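Local coordinates for pectate lyase (Paenibacillus sp. 0602, PDB 5GT5), which cleaves polygalacturonate and methylated pectins by beta-elimination, acting within the chain, as a secreted, probably calcium-dependent lyase of polysaccharide lyase family 1, at residues K32-T37 with E53-L58; L58-N63 with S110-A115; Y218-Y223 with K315-G320. The protein carries 1 engineered substitution. One frame throughout, in Å; residues are numbered along the deposited sequence.

Contact 1: residues K32-T37 with E53-L58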
loop_
_atom_site.group_PDB
_atom_site.type_symbol
_atom_site.label_atom_id
_atom_site.label_comp_id
_atom_site.label_asym_id
_atom_site.label_seq_id
_atom_site.Cartn_x
_atom_site.Cartn_y
_atom_site.Cartn_z
ATOM N N LYS A 32 12.035 15.161 -19.164
ATOM C CA LYS A 32 12.068 16.604 -18.963
ATOM C C LYS A 32 10.928 17.216 -19.732
ATOM O O LYS A 32 10.777 17.025 -20.941
ATOM C CB LYS A 32 13.425 17.163 -19.426
ATOM C CG LYS A 32 14.558 16.750 -18.485
ATOM C CD LYS A 32 15.906 17.329 -18.890
ATOM C CE LYS A 32 16.971 16.869 -17.938
ATOM N NZ LYS A 32 18.300 17.466 -18.325
ATOM N N VAL A 33 10.094 17.944 -19.007
ATOM C CA VAL A 33 8.852 18.449 -19.565
ATOM C C VAL A 33 8.905 19.967 -19.734
ATOM O O VAL A 33 9.049 20.722 -18.747
ATOM C CB VAL A 33 7.673 18.017 -18.655
ATOM C CG1 VAL A 33 6.420 18.818 -18.958
ATOM C CG2 VAL A 33 7.418 16.511 -18.803
ATOM N N TYR A 34 8.777 20.410 -20.987
ATOM C CA TYR A 34 8.862 21.837 -21.307
ATOM C C TYR A 34 7.530 22.419 -21.701
ATOM O O TYR A 34 7.359 23.641 -21.702
ATOM C CB TYR A 34 9.857 22.058 -22.451
ATOM C CG TYR A 34 11.253 21.580 -22.135
ATOM C CD1 TYR A 34 11.659 20.265 -22.415
ATOM C CD2 TYR A 34 12.182 22.438 -21.564
ATOM C CE1 TYR A 34 12.965 19.830 -22.110
ATOM C CE2 TYR A 34 13.462 22.004 -21.249
ATOM C CZ TYR A 34 13.846 20.710 -21.526
ATOM O OH TYR A 34 15.120 20.285 -21.223
ATOM N N ASN A 35 6.578 21.556 -22.034
ATOM C CA ASN A 35 5.285 21.989 -22.521
ATOM C C ASN A 35 4.247 20.919 -22.262
ATOM O O ASN A 35 4.581 19.851 -21.732
ATOM C CB ASN A 35 5.390 22.365 -24.006
ATOM C CG ASN A 35 5.821 21.207 -24.868
ATOM O OD1 ASN A 35 5.267 20.117 -24.794
ATOM N ND2 ASN A 35 6.824 21.448 -25.716
ATOM N N ALA A 36 3.001 21.213 -22.603
ATOM C CA ALA A 36 1.888 20.317 -22.297
ATOM C C ALA A 36 1.994 18.985 -23.030
ATOM O O ALA A 36 1.600 17.947 -22.501
ATOM C CB ALA A 36 0.565 20.975 -22.618
ATOM N N THR A 37 2.518 19.001 -24.259
ATOM C CA THR A 37 2.649 17.742 -25.007
ATOM C C THR A 37 3.644 16.790 -24.347
ATOM O O THR A 37 3.354 15.601 -24.211
ATOM C CB THR A 37 3.067 18.006 -26.445
ATOM O OG1 THR A 37 2.115 18.893 -27.047
ATOM C CG2 THR A 37 3.095 16.702 -27.244
ATOM N N GLU A 53 10.535 15.719 -14.654
ATOM C CA GLU A 53 11.070 17.010 -14.255
ATOM C C GLU A 53 10.387 18.095 -15.068
ATOM O O GLU A 53 10.583 18.199 -16.281
ATOM C CB GLU A 53 12.585 17.106 -14.436
ATOM C CG GLU A 53 13.109 18.431 -13.813
ATOM C CD GLU A 53 14.584 18.665 -13.994
ATOM O OE1 GLU A 53 15.314 17.743 -14.395
ATOM O OE2 GLU A 53 15.013 19.802 -13.708
ATOM N N ILE A 54 9.567 18.895 -14.395
ATOM C CA ILE A 54 8.939 20.066 -15.000
ATOM C C ILE A 54 10.019 21.148 -15.094
ATOM O O ILE A 54 10.646 21.483 -14.097
ATOM C CB ILE A 54 7.795 20.568 -14.099
ATOM C CG1 ILE A 54 6.820 19.420 -13.808
ATOM C CG2 ILE A 54 7.095 21.803 -14.691
ATOM C CD1 ILE A 54 6.162 18.904 -15.036
ATOM N N MET A 55 10.265 21.669 -16.290
ATOM C CA MET A 55 11.431 22.519 -16.524
ATOM C C MET A 55 11.124 24.008 -16.417
ATOM O O MET A 55 12.044 24.825 -16.256
ATOM C CB MET A 55 12.007 22.226 -17.929
ATOM C CG MET A 55 12.387 20.745 -18.160
ATOM S SD MET A 55 13.544 20.141 -16.948
ATOM C CE MET A 55 15.020 21.068 -17.445
ATOM N N ASN A 56 9.855 24.356 -16.545
ATOM C CA ASN A 56 9.432 25.758 -16.550
ATOM C C ASN A 56 7.958 25.819 -16.187
ATOM O O ASN A 56 7.307 24.773 -16.097
ATOM C CB ASN A 56 9.698 26.398 -17.926
ATOM C CG ASN A 56 9.278 25.500 -19.097
ATOM O OD1 ASN A 56 10.135 24.947 -19.777
ATOM N ND2 ASN A 56 7.971 25.350 -19.335
ATOM N N ASP A 57 7.421 27.014 -15.972
ATOM C CA ASP A 57 5.988 27.141 -15.747
ATOM C C ASP A 57 5.209 26.509 -16.896
ATOM O O ASP A 57 5.624 26.598 -18.065
ATOM C CB ASP A 57 5.542 28.611 -15.631
ATOM C CG ASP A 57 6.146 29.347 -14.444
ATOM O OD1 ASP A 57 6.751 28.713 -13.559
ATOM O OD2 ASP A 57 6.021 30.606 -14.411
ATOM N N LEU A 58 4.084 25.889 -16.559
ATOM C CA LEU A 58 3.214 25.276 -17.558
ATOM C C LEU A 58 1.824 25.872 -17.541
ATOM O O LEU A 58 1.165 25.969 -16.475
ATOM C CB LEU A 58 3.117 23.758 -17.359
ATOM C CG LEU A 58 4.411 22.943 -17.502
ATOM C CD1 LEU A 58 4.120 21.492 -17.203
ATOM C CD2 LEU A 58 4.971 23.102 -18.920
#

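Contact 2: residues L58-N63 with S110-A115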
loop_
_atom_site.group_PDB
_atom_site.type_symbol
_atom_site.label_atom_id
_atom_site.label_comp_id
_atom_site.label_asym_id
_atom_site.label_seq_id
_atom_site.Cartn_x
_atom_site.Cartn_y
_atom_site.Cartn_z
ATOM N N LEU A 58 4.084 25.889 -16.559
ATOM C CA LEU A 58 3.214 25.276 -17.558
ATOM C C LEU A 58 1.824 25.872 -17.541
ATOM O O LEU A 58 1.165 25.969 -16.475
ATOM C CB LEU A 58 3.117 23.758 -17.359
ATOM C CG LEU A 58 4.411 22.943 -17.502
ATOM C CD1 LEU A 58 4.120 21.492 -17.203
ATOM C CD2 LEU A 58 4.971 23.102 -18.920
ATOM N N ASN A 59 1.364 26.296 -18.714
ATOM C CA ASN A 59 0.024 26.849 -18.890
ATOM C C ASN A 59 -0.810 25.793 -19.561
ATOM O O ASN A 59 -0.682 25.544 -20.771
ATOM C CB ASN A 59 0.135 28.107 -19.750
ATOM C CG ASN A 59 0.902 29.173 -19.045
ATOM O OD1 ASN A 59 0.530 29.555 -17.949
ATOM N ND2 ASN A 59 2.021 29.603 -19.618
ATOM N N LEU A 60 -1.636 25.122 -18.763
ATOM C CA LEU A 60 -2.188 23.832 -19.158
ATOM C C LEU A 60 -3.696 23.839 -19.444
ATOM O O LEU A 60 -4.350 22.798 -19.459
ATOM C CB LEU A 60 -1.831 22.773 -18.090
ATOM C CG LEU A 60 -0.342 22.578 -17.833
ATOM C CD1 LEU A 60 -0.133 21.578 -16.702
ATOM C CD2 LEU A 60 0.366 22.106 -19.120
ATOM N N GLY A 61 -4.261 25.022 -19.682
ATOM C CA GLY A 61 -5.679 25.088 -20.017
ATOM C C GLY A 61 -6.018 24.434 -21.343
ATOM O O GLY A 61 -5.209 24.458 -22.281
ATOM N N TRP A 62 -7.218 23.868 -21.427
ATOM C CA TRP A 62 -7.615 23.060 -22.588
ATOM C C TRP A 62 -7.546 23.830 -23.911
ATOM O O TRP A 62 -7.213 23.237 -24.935
ATOM C CB TRP A 62 -9.012 22.510 -22.356
ATOM C CG TRP A 62 -9.476 21.559 -23.382
ATOM C CD1 TRP A 62 -10.403 21.802 -24.347
ATOM C CD2 TRP A 62 -9.061 20.204 -23.543
ATOM N NE1 TRP A 62 -10.603 20.662 -25.099
ATOM C CE2 TRP A 62 -9.779 19.671 -24.622
ATOM C CE3 TRP A 62 -8.138 19.378 -22.875
ATOM C CZ2 TRP A 62 -9.607 18.355 -25.060
ATOM C CZ3 TRP A 62 -7.980 18.080 -23.300
ATOM C CH2 TRP A 62 -8.712 17.578 -24.382
ATOM N N ASN A 63 -7.831 25.137 -23.891
ATOM C CA ASN A 63 -7.764 25.956 -25.113
ATOM C C ASN A 63 -6.400 26.544 -25.460
ATOM O O ASN A 63 -6.238 27.117 -26.543
ATOM C CB ASN A 63 -8.774 27.111 -25.038
ATOM C CG ASN A 63 -10.178 26.634 -24.820
ATOM O OD1 ASN A 63 -10.569 25.569 -25.310
ATOM N ND2 ASN A 63 -10.964 27.421 -24.086
ATOM N N SER A 110 8.599 25.669 -10.397
ATOM C CA SER A 110 7.748 25.971 -11.541
ATOM C C SER A 110 6.269 25.887 -11.177
ATOM O O SER A 110 5.864 25.134 -10.282
ATOM C CB SER A 110 8.021 24.988 -12.682
ATOM O OG SER A 110 9.338 25.192 -13.226
ATOM N N LYS A 111 5.466 26.655 -11.900
ATOM C CA LYS A 111 4.018 26.757 -11.686
ATOM C C LYS A 111 3.232 25.869 -12.634
ATOM O O LYS A 111 3.583 25.729 -13.822
ATOM C CB LYS A 111 3.543 28.204 -11.861
ATOM C CG LYS A 111 4.125 29.168 -10.846
ATOM C CD LYS A 111 3.672 30.588 -11.141
ATOM C CE LYS A 111 4.382 31.566 -10.229
ATOM N NZ LYS A 111 3.776 32.919 -10.325
ATOM N N ILE A 112 2.173 25.268 -12.113
ATOM C CA ILE A 112 1.198 24.493 -12.874
ATOM C C ILE A 112 -0.090 25.302 -12.873
ATOM O O ILE A 112 -0.695 25.481 -11.805
ATOM C CB ILE A 112 0.919 23.136 -12.193
ATOM C CG1 ILE A 112 2.220 22.321 -12.046
ATOM C CG2 ILE A 112 -0.140 22.325 -12.950
ATOM C CD1 ILE A 112 2.859 21.979 -13.349
ATOM N N LYS A 113 -0.508 25.806 -14.033
ATOM C CA LYS A 113 -1.647 26.732 -14.139
ATOM C C LYS A 113 -2.748 26.192 -15.027
ATOM O O LYS A 113 -2.475 25.548 -16.045
ATOM C CB LYS A 113 -1.182 28.086 -14.681
ATOM C CG LYS A 113 -0.246 28.837 -13.755
ATOM C CD LYS A 113 -0.043 30.293 -14.252
ATOM C CE LYS A 113 1.115 30.378 -15.204
ATOM N NZ LYS A 113 1.032 31.577 -16.132
ATOM N N HIS A 114 -3.995 26.446 -14.622
ATOM C CA HIS A 114 -5.183 26.196 -15.448
ATOM C C HIS A 114 -5.496 24.740 -15.580
ATOM O O HIS A 114 -6.152 24.326 -16.539
ATOM C CB HIS A 114 -5.097 26.877 -16.832
ATOM C CG HIS A 114 -4.569 28.271 -16.744
ATOM N ND1 HIS A 114 -3.758 28.832 -17.712
ATOM C CD2 HIS A 114 -4.658 29.174 -15.741
ATOM C CE1 HIS A 114 -3.412 30.053 -17.321
ATOM N NE2 HIS A 114 -3.954 30.286 -16.137
ATOM N N ALA A 115 -5.051 23.947 -14.606
ATOM C CA ALA A 115 -5.332 22.499 -14.643
ATOM C C ALA A 115 -5.454 21.859 -13.285
ATOM O O ALA A 115 -4.690 22.164 -12.367
ATOM C CB ALA A 115 -4.317 21.716 -15.491
HETATM O O HOH W 1 3.747 31.538 -18.279
#

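Contact 3: residues Y218-Y223 with K315-G320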
loop_
_atom_site.group_PDB
_atom_site.type_symbol
_atom_site.label_atom_id
_atom_site.label_comp_id
_atom_site.label_asym_id
_atom_site.label_seq_id
_atom_site.Cartn_x
_atom_site.Cartn_y
_atom_site.Cartn_z
ATOM N N TYR A 218 -23.606 39.746 -13.883
ATOM C CA TYR A 218 -23.228 38.947 -12.711
ATOM C C TYR A 218 -24.167 39.260 -11.564
ATOM O O TYR A 218 -23.874 40.117 -10.723
ATOM C CB TYR A 218 -21.768 39.246 -12.345
ATOM C CG TYR A 218 -20.827 39.044 -13.513
ATOM C CD1 TYR A 218 -20.281 37.790 -13.786
ATOM C CD2 TYR A 218 -20.491 40.108 -14.346
ATOM C CE1 TYR A 218 -19.435 37.608 -14.867
ATOM C CE2 TYR A 218 -19.652 39.929 -15.422
ATOM C CZ TYR A 218 -19.131 38.684 -15.677
ATOM O OH TYR A 218 -18.282 38.496 -16.753
ATOM N N PRO A 219 -25.317 38.578 -11.518
ATOM C CA PRO A 219 -26.375 38.976 -10.568
ATOM C C PRO A 219 -25.980 38.962 -9.084
ATOM O O PRO A 219 -26.365 39.888 -8.351
ATOM C CB PRO A 219 -27.491 37.968 -10.830
ATOM C CG PRO A 219 -27.199 37.400 -12.199
ATOM C CD PRO A 219 -25.736 37.512 -12.447
ATOM N N MET A 220 -25.222 37.960 -8.640
ATOM C CA MET A 220 -24.794 37.954 -7.248
ATOM C C MET A 220 -23.850 39.109 -6.940
ATOM O O MET A 220 -24.045 39.813 -5.955
ATOM C CB MET A 220 -24.116 36.620 -6.914
ATOM C CG MET A 220 -23.634 36.574 -5.477
ATOM S SD MET A 220 -22.912 34.953 -5.229
ATOM C CE MET A 220 -22.147 35.197 -3.656
ATOM N N TYR A 221 -22.818 39.268 -7.761
ATOM C CA TYR A 221 -21.901 40.381 -7.596
ATOM C C TYR A 221 -22.653 41.712 -7.594
ATOM O O TYR A 221 -22.445 42.586 -6.711
ATOM C CB TYR A 221 -20.832 40.347 -8.698
ATOM C CG TYR A 221 -19.843 41.482 -8.546
ATOM C CD1 TYR A 221 -18.815 41.409 -7.625
ATOM C CD2 TYR A 221 -19.975 42.657 -9.297
ATOM C CE1 TYR A 221 -17.928 42.460 -7.439
ATOM C CE2 TYR A 221 -19.082 43.698 -9.142
ATOM C CZ TYR A 221 -18.052 43.597 -8.224
ATOM O OH TYR A 221 -17.176 44.636 -8.019
ATOM N N ASN A 222 -23.565 41.854 -8.554
ATOM C CA ASN A 222 -24.376 43.072 -8.648
ATOM C C ASN A 222 -25.186 43.316 -7.372
ATOM O O ASN A 222 -25.204 44.421 -6.822
ATOM C CB ASN A 222 -25.277 42.992 -9.888
ATOM C CG ASN A 222 -25.956 44.308 -10.220
ATOM O OD1 ASN A 222 -25.332 45.370 -10.234
ATOM N ND2 ASN A 222 -27.258 44.240 -10.477
ATOM N N TYR A 223 -25.798 42.266 -6.841
ATOM C CA TYR A 223 -26.549 42.388 -5.608
ATOM C C TYR A 223 -25.661 42.812 -4.431
ATOM O O TYR A 223 -26.028 43.669 -3.633
ATOM C CB TYR A 223 -27.238 41.065 -5.306
ATOM C CG TYR A 223 -28.067 41.112 -4.065
ATOM C CD1 TYR A 223 -29.266 41.809 -4.034
ATOM C CD2 TYR A 223 -27.640 40.484 -2.892
ATOM C CE1 TYR A 223 -30.029 41.851 -2.870
ATOM C CE2 TYR A 223 -28.396 40.525 -1.720
ATOM C CZ TYR A 223 -29.567 41.234 -1.712
ATOM O OH TYR A 223 -30.308 41.279 -0.538
ATOM N N LYS A 315 -31.311 36.738 0.355
ATOM C CA LYS A 315 -31.489 36.480 -1.066
ATOM C C LYS A 315 -30.962 35.106 -1.495
ATOM O O LYS A 315 -30.949 34.766 -2.693
ATOM C CB LYS A 315 -30.849 37.590 -1.911
ATOM C CG LYS A 315 -31.707 38.805 -2.041
ATOM C CD LYS A 315 -32.970 38.543 -2.842
ATOM C CE LYS A 315 -33.756 39.845 -3.021
ATOM N NZ LYS A 315 -34.628 39.783 -4.220
ATOM N N GLY A 316 -30.515 34.313 -0.524
ATOM C CA GLY A 316 -30.045 32.969 -0.796
ATOM C C GLY A 316 -28.599 32.874 -1.226
ATOM O O GLY A 316 -28.171 31.836 -1.736
ATOM N N TYR A 317 -27.839 33.938 -1.019
ATOM C CA TYR A 317 -26.418 33.927 -1.388
ATOM C C TYR A 317 -25.552 33.517 -0.209
ATOM O O TYR A 317 -25.859 33.826 0.945
ATOM C CB TYR A 317 -25.983 35.298 -1.862
ATOM C CG TYR A 317 -26.632 35.733 -3.144
ATOM C CD1 TYR A 317 -26.521 34.958 -4.299
ATOM C CD2 TYR A 317 -27.343 36.939 -3.227
ATOM C CE1 TYR A 317 -27.116 35.354 -5.497
ATOM C CE2 TYR A 317 -27.940 37.340 -4.419
ATOM C CZ TYR A 317 -27.812 36.559 -5.554
ATOM O OH TYR A 317 -28.378 36.937 -6.753
ATOM N N LYS A 318 -24.469 32.804 -0.499
ATOM C CA LYS A 318 -23.421 32.535 0.468
ATOM C C LYS A 318 -22.236 33.428 0.129
ATOM O O LYS A 318 -21.617 33.277 -0.924
ATOM C CB LYS A 318 -22.998 31.066 0.404
ATOM C CG LYS A 318 -21.838 30.694 1.290
ATOM C CD LYS A 318 -21.526 29.199 1.127
ATOM C CE LYS A 318 -20.076 28.840 1.498
ATOM N NZ LYS A 318 -19.184 28.778 0.259
ATOM N N PHE A 319 -21.927 34.360 1.011
ATOM C CA PHE A 319 -20.785 35.258 0.845
ATOM C C PHE A 319 -20.315 35.752 2.181
ATOM O O PHE A 319 -20.976 36.583 2.822
ATOM C CB PHE A 319 -21.120 36.439 -0.058
ATOM C CG PHE A 319 -19.908 37.237 -0.445
ATOM C CD1 PHE A 319 -18.991 36.721 -1.355
ATOM C CD2 PHE A 319 -19.643 38.466 0.142
ATOM C CE1 PHE A 319 -17.844 37.438 -1.693
ATOM C CE2 PHE A 319 -18.499 39.163 -0.170
ATOM C CZ PHE A 319 -17.602 38.648 -1.109
ATOM N N GLY A 320 -19.152 35.286 2.605
ATOM C CA GLY A 320 -18.641 35.610 3.920
ATOM C C GLY A 320 -17.392 34.821 4.263
ATOM O O GLY A 320 -16.734 34.273 3.365
#

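Contact 1: residues K32-T37 with E53-L58
Residues Lys32-Thr37 and Glu53-Leu58 meet as the ends of two parallel strands, 30-33 and 51-54, where the first rungs of the pectate lyase beta-helix are laid down. Val33 takes part in both backbone bonds of the pairing: its N reaches Glu53 O at 2.8 Å, and Met55 N returns to Val33 O at 2.9 Å. Lys32 and Glu53 stand on one face of the sheet, their side chains running alongside each other in the same direction. Lys32 NZ is salt-bridged to Glu24, while Glu53 OE1 is held by Tyr30 and Lys438. On the other face Val33 lies beside Ile54, and its CG1 touches Ile54 CD1 and Leu58 CD1; a branched, compact valine fills this buried place without polar atoms.

Beyond the strands, Met55 turns back over Tyr34. SD is turned back beside CA instead of anti to it (chi2 -56°), and CG sits over one face of the Tyr34 ring, 3.7 Å from the centroid. The sulfur stands obliquely to the Tyr34 ring, a Met-aromatic contact that a flexible, polarisable thioether suits well, and also rests against Lys32 CG and CB. Past the last backbone bond, the Asn56 side chain adds a further link: ND2 donates to Tyr34 O at 3.0 Å in a nearly straight bond, approaching from above the carbonyl plane, and also to Asp57 O at 2.9 Å. The amide thus ties the two turns together after the regular pairing has ended. Leu58 CD2 packs against Asn35 CA.

Asn35 is the N-cap of helix 36-43, with OD1 accepting from Asp38 N. Leu39 of that helix covers Val33 and Ile54, whereas strand 102-106 flanks strand 51-54, with Phe105 against Glu53 and Ser106 against Ile54.

Contact 2: residues L58-N63 with S110-A115
Leu58 and Asn59 pair in parallel with Ile112 and Lys113. Leu58 N donates to Lys111 O at 2.8 Å. Lys113 N and Leu60 N continue the pairing, bonding to Leu58 O and Lys113 O. On one face Leu58 and Ile112 point the same way, their CD1 atoms 4.1 Å apart, while Leu60 crosses toward Ile112 with CD1 against CG2 and sets its CB on Ala115 CB at 3.7 Å. Aliphatic residues suit this buried side; the small alanine lets Leu60 come close.

On the opposite face Asn59 and Lys113 lie side by side. The bend at chi3 (-89°) swings CE toward Asn59, and NZ beyond it makes a weak hydrogen bond to OD1 at 2.8 Å; a water takes a bond from Asn59 ND2 and a weak one from NZ.

Farther out, Lys113 CB lies over the centre of the His114 ring, whose ND1 and NE2 are engaged by Glu64 and Glu134. Glu64 also accepts from Gly61 N; a beta carbon on Gly61 would lie tight against His114 CB. Strand 92-97 adds Ile94 against Leu60 and Ala115. In-register parallel pairing, with aliphatic neighbours such as Leu58 and Ile112 aligned from strand to strand, is characteristic of the right-handed beta-helix of pectate lyases.

Contact 3: residues Y218-Y223 with K315-G320
Met220, in the first turn of helix 219-225, packs against the loop that follows helix 306-314, joining two peripheral segments outside the strands of the pectate lyase beta-helix. The loop leaves its helix through a Schellman motif at Gly316, where a beta carbon would be jammed against the carbonyl O of Lys315. Followed outward, the methionine has CG anti to the backbone N (chi1 179°), and the chain beyond it is extended, sliding past Tyr317 in the opposite direction. CB meets Tyr317 CE1 at 3.6 Å. CG lies over one face of that ring, 3.8 Å from its centroid, as a CH-pi contact. SD sits obliquely to the ring, 3.7 Å from CD1, making a Met-aromatic contact. The methyl CE passes the ring and ends 3.4 Å from Lys318 O and 3.9 Å from Phe319 CB. A long unbranched thioether suits this course, since it can run across an aromatic surface and still reach the backbone beyond. Phe319 in turn leans on Ile239 and Ile312.

The flat Tyr317 ring receives Met220, and the carbonyl O of Lys315 lies above the opposite face, toward the rim. At its edge lies Tyr223 CD2; the two ring planes are inclined at 42°, an oblique pair. Glu140 holds the helix start, accepting from Met220 N and Tyr221 N. Lys318 NZ bonds to Gly144 O, its side chain about 8 Å from that of Arg276, the probable active-site residue. Tyrosine suits position 223: its ring packs while OH bonds to Ala311 O, and against this anchored phenol the aliphatic part of Lys315 crosses at about a right angle, its CG 3.2 Å from Tyr223 OH.

Following the chain from its N terminus, contact 1 closes first, joining 32-37 to 53-58 around a short excursion that includes helix 36-43. Contact 2 opens on the same residue, Leu58, and closes a longer loop of 46 residues at 110-115. The two touch directly, through a probable hydrogen bond from Lys111 N to Asp57 OD1 and through Ala36 CB packed on Leu60 CD2. Contact 3 closes a loop of 91 residues between its own two segments, and its nearest atoms stay about 15 Å from contact 2. The three follow in series, without nesting or crossing: the first two join neighbouring strands at the start of the beta-helix, the third two peripheral segments.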